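Local coordinates for protein COG0546: Predicted phosphatases (Streptococcus pneumoniae, PDB 2AH5) that is probably a phosphatase of the haloacid dehalogenase-like hydrolase family, although its substrate and biological role are not established, at residues P137-T149 with K164-Q176. Sequence-based numbering, arbitrary orientation.
Sequences PHKADVIHQALQT and KFDMLGARETGIQ
Lys139 leaves helix 139-149 with CG anti to the backbone N (chi1 -169°), which sets CG beside Phe165 O at 3.6 Å. Bends at each later torsion then turn NZ to Asp166 OD1, 3.3 Å away, a salt bridge. Lys139 CE also makes a tight contact with Asp166 OD1 alongside the bridge. Thr173 has chi1 53°, which turns OG1 back to Gly169 O, 2.8 Å away within the same helix. Its methyl CG2 is thereby left to face helix 139-149. That methyl sits over the centre of the His144 ring, a CH-pi contact with CG2 3.8 Å from the centroid. Ile143 crosses Thr173 at about a right angle. Its CG2 packs 3.4 Å from Thr173 OG1, while its CD1 lies 3.7 Å from Gly169 C. The nearest CA atoms across the contact are those of Ala140 and Gly169, 4.4 Å apart. Further along, Leu147 CD1 meets Ile175 CG2 at 3.8 Å, and both side chains also touch the central parallel sheet. At the outer edge a water links Ala140 N to Glu172 OE1. Asp166 OD2 lies close to Asp10 of a probable HAD-type DxDx(T/V) motif. Apolar packing thus joins two helices of the Rossmann-like core. Lys139 is probably the motif III lysine of the HAD family and Asp166 a motif IV acid, so their bridge would hold the two motifs together beside Asp10.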
# COMPACT_ATOMS: atom_id res chain seq x y z
N PRO A 137 -2.16 1.13 -14.02
CA PRO A 137 -2.48 -0.21 -13.49
C PRO A 137 -1.55 -0.75 -12.38
O PRO A 137 -2.00 -1.50 -11.48
CB PRO A 137 -2.42 -1.12 -14.72
CG PRO A 137 -2.00 -0.27 -15.85
CD PRO A 137 -1.61 1.07 -15.38
N HIS A 138 -0.27 -0.38 -12.41
CA HIS A 138 0.69 -0.91 -11.43
C HIS A 138 1.37 0.20 -10.67
O HIS A 138 1.21 1.37 -11.00
CB HIS A 138 1.75 -1.78 -12.10
CG HIS A 138 1.17 -2.91 -12.89
ND1 HIS A 138 1.31 -3.02 -14.25
CD2 HIS A 138 0.43 -3.98 -12.50
CE1 HIS A 138 0.70 -4.11 -14.67
NE2 HIS A 138 0.16 -4.71 -13.63
N LYS A 139 2.17 -0.18 -9.67
CA LYS A 139 2.82 0.80 -8.79
C LYS A 139 3.62 1.86 -9.54
O LYS A 139 3.49 3.07 -9.24
CB LYS A 139 3.67 0.08 -7.71
CG LYS A 139 4.20 0.97 -6.56
CD LYS A 139 3.11 1.81 -5.87
CE LYS A 139 2.41 1.14 -4.66
NZ LYS A 139 2.12 -0.29 -4.76
N ALA A 140 4.44 1.45 -10.51
CA ALA A 140 5.23 2.44 -11.28
C ALA A 140 4.35 3.50 -11.97
O ALA A 140 4.68 4.69 -11.97
CB ALA A 140 6.15 1.74 -12.31
N ASP A 141 3.24 3.06 -12.58
CA ASP A 141 2.32 3.98 -13.28
C ASP A 141 1.68 5.00 -12.32
O ASP A 141 1.57 6.21 -12.63
CB ASP A 141 1.23 3.17 -13.97
CG ASP A 141 1.81 2.07 -14.86
OD1 ASP A 141 2.58 2.41 -15.78
OD2 ASP A 141 1.54 0.88 -14.60
N VAL A 142 1.33 4.53 -11.13
CA VAL A 142 0.75 5.39 -10.10
C VAL A 142 1.78 6.46 -9.67
O VAL A 142 1.47 7.65 -9.59
CB VAL A 142 0.25 4.54 -8.89
CG1 VAL A 142 -0.29 5.44 -7.79
CG2 VAL A 142 -0.83 3.54 -9.34
N ILE A 143 3.01 6.02 -9.45
CA ILE A 143 4.11 6.91 -9.07
C ILE A 143 4.35 7.95 -10.20
O ILE A 143 4.44 9.16 -9.93
CB ILE A 143 5.40 6.10 -8.78
CG1 ILE A 143 5.23 5.26 -7.50
CG2 ILE A 143 6.63 7.00 -8.70
CD1 ILE A 143 6.38 4.33 -7.14
N HIS A 144 4.43 7.46 -11.45
CA HIS A 144 4.52 8.38 -12.60
C HIS A 144 3.41 9.43 -12.58
O HIS A 144 3.67 10.62 -12.81
CB HIS A 144 4.44 7.62 -13.94
CG HIS A 144 5.74 7.01 -14.37
ND1 HIS A 144 6.93 7.71 -14.41
CD2 HIS A 144 6.03 5.75 -14.80
CE1 HIS A 144 7.90 6.91 -14.83
NE2 HIS A 144 7.38 5.72 -15.07
N GLN A 145 2.18 9.00 -12.36
CA GLN A 145 1.06 9.92 -12.33
C GLN A 145 1.23 11.00 -11.22
O GLN A 145 1.03 12.20 -11.48
CB GLN A 145 -0.24 9.16 -12.15
CG GLN A 145 -1.43 10.10 -12.16
CD GLN A 145 -2.76 9.41 -12.08
OE1 GLN A 145 -2.84 8.17 -11.97
NE2 GLN A 145 -3.84 10.20 -12.16
N ALA A 146 1.57 10.55 -10.01
CA ALA A 146 1.83 11.46 -8.89
C ALA A 146 2.92 12.49 -9.24
O ALA A 146 2.73 13.69 -9.05
CB ALA A 146 2.19 10.69 -7.60
N LEU A 147 4.04 12.02 -9.78
CA LEU A 147 5.17 12.89 -10.11
C LEU A 147 4.80 13.93 -11.18
O LEU A 147 4.98 15.14 -10.98
CB LEU A 147 6.37 12.09 -10.59
CG LEU A 147 7.19 11.22 -9.61
CD1 LEU A 147 8.09 10.36 -10.45
CD2 LEU A 147 8.00 12.11 -8.68
N GLN A 148 4.25 13.44 -12.30
CA GLN A 148 3.86 14.31 -13.40
C GLN A 148 2.77 15.33 -13.03
O GLN A 148 2.92 16.51 -13.32
CB GLN A 148 3.49 13.49 -14.64
CG GLN A 148 4.70 12.69 -15.11
CD GLN A 148 4.40 11.78 -16.28
OE1 GLN A 148 3.39 11.94 -16.98
NE2 GLN A 148 5.28 10.81 -16.50
N THR A 149 1.73 14.88 -12.33
CA THR A 149 0.64 15.79 -11.96
C THR A 149 1.15 16.93 -11.07
O THR A 149 0.64 18.04 -11.16
CB THR A 149 -0.54 15.05 -11.30
OG1 THR A 149 -0.98 14.03 -12.21
CG2 THR A 149 -1.70 16.00 -11.11
N LYS A 164 7.80 -5.43 -1.83
CA LYS A 164 8.67 -5.51 -3.00
C LYS A 164 8.09 -4.69 -4.16
O LYS A 164 8.84 -4.14 -4.97
CB LYS A 164 8.87 -6.98 -3.42
CG LYS A 164 7.58 -7.69 -3.75
CD LYS A 164 7.74 -9.21 -3.77
CE LYS A 164 8.30 -9.68 -5.09
NZ LYS A 164 7.87 -11.09 -5.42
N PHE A 165 6.76 -4.61 -4.25
CA PHE A 165 6.13 -3.81 -5.32
C PHE A 165 6.44 -2.31 -5.19
O PHE A 165 6.66 -1.64 -6.18
CB PHE A 165 4.62 -4.08 -5.36
CG PHE A 165 4.29 -5.55 -5.46
CD1 PHE A 165 4.23 -6.16 -6.70
CD2 PHE A 165 4.06 -6.30 -4.32
CE1 PHE A 165 3.93 -7.54 -6.80
CE2 PHE A 165 3.76 -7.67 -4.41
CZ PHE A 165 3.71 -8.28 -5.66
N ASP A 166 6.49 -1.82 -3.95
CA ASP A 166 6.88 -0.43 -3.68
C ASP A 166 8.35 -0.24 -4.04
O ASP A 166 8.71 0.77 -4.61
CB ASP A 166 6.72 -0.12 -2.18
CG ASP A 166 5.25 -0.06 -1.75
OD1 ASP A 166 4.41 0.40 -2.55
OD2 ASP A 166 4.93 -0.53 -0.64
N MSE A 167 9.20 -1.21 -3.68
CA MSE A 167 10.64 -1.06 -3.92
C MSE A 167 10.92 -1.07 -5.42
O MSE A 167 11.68 -0.25 -5.92
CB MSE A 167 11.43 -2.20 -3.25
CG MSE A 167 11.24 -2.35 -1.75
SE MSE A 167 11.89 -0.79 -0.72
CE MSE A 167 10.18 0.31 -0.60
N LEU A 168 10.29 -2.00 -6.14
CA LEU A 168 10.48 -2.09 -7.60
C LEU A 168 9.88 -0.87 -8.31
O LEU A 168 10.46 -0.36 -9.26
CB LEU A 168 9.86 -3.36 -8.16
CG LEU A 168 10.61 -4.67 -7.90
CD1 LEU A 168 9.73 -5.84 -8.24
CD2 LEU A 168 11.91 -4.71 -8.70
N GLY A 169 8.71 -0.43 -7.85
CA GLY A 169 8.11 0.81 -8.36
C GLY A 169 9.07 1.99 -8.26
O GLY A 169 9.19 2.78 -9.21
N ALA A 170 9.75 2.12 -7.13
CA ALA A 170 10.69 3.20 -6.92
C ALA A 170 11.86 3.08 -7.89
O ALA A 170 12.32 4.08 -8.44
CB ALA A 170 11.22 3.21 -5.48
N ARG A 171 12.32 1.85 -8.10
CA ARG A 171 13.50 1.66 -8.94
C ARG A 171 13.14 1.98 -10.39
O ARG A 171 13.89 2.65 -11.10
CB ARG A 171 14.05 0.24 -8.82
CG ARG A 171 15.07 -0.06 -9.91
CD ARG A 171 15.76 -1.39 -9.78
NE ARG A 171 16.61 -1.58 -10.95
CZ ARG A 171 17.84 -1.08 -11.08
NH1 ARG A 171 18.39 -0.38 -10.10
NH2 ARG A 171 18.52 -1.30 -12.20
N GLU A 172 11.98 1.49 -10.82
CA GLU A 172 11.49 1.76 -12.18
C GLU A 172 11.31 3.24 -12.52
O GLU A 172 11.51 3.66 -13.66
CB GLU A 172 10.18 1.02 -12.42
CG GLU A 172 10.40 -0.44 -12.80
CD GLU A 172 9.28 -1.37 -12.36
OE1 GLU A 172 8.28 -0.87 -11.80
OE2 GLU A 172 9.42 -2.61 -12.55
N THR A 173 10.95 4.04 -11.52
CA THR A 173 10.58 5.44 -11.76
C THR A 173 11.72 6.39 -11.38
O THR A 173 11.67 7.57 -11.68
CB THR A 173 9.34 5.83 -10.94
OG1 THR A 173 9.56 5.49 -9.57
CG2 THR A 173 8.11 5.10 -11.44
N GLY A 174 12.74 5.86 -10.71
CA GLY A 174 13.86 6.70 -10.27
C GLY A 174 13.67 7.50 -8.98
O GLY A 174 14.46 8.39 -8.68
N ILE A 175 12.65 7.18 -8.19
CA ILE A 175 12.49 7.91 -6.91
C ILE A 175 13.21 7.13 -5.81
O ILE A 175 13.54 5.95 -5.99
CB ILE A 175 11.00 8.14 -6.52
CG1 ILE A 175 10.30 6.80 -6.24
CG2 ILE A 175 10.23 8.92 -7.63
CD1 ILE A 175 8.92 6.94 -5.59
N GLN A 176 13.45 7.77 -4.68
CA GLN A 176 14.09 7.05 -3.58
C GLN A 176 13.06 6.10 -2.92
O GLN A 176 11.85 6.23 -3.13
CB GLN A 176 14.64 8.02 -2.56
CG GLN A 176 15.96 8.72 -2.99
CD GLN A 176 16.50 9.56 -1.88
OE1 GLN A 176 16.55 9.13 -0.72
NE2 GLN A 176 16.90 10.79 -2.20
O HOH W 1 5.39 -1.24 -10.80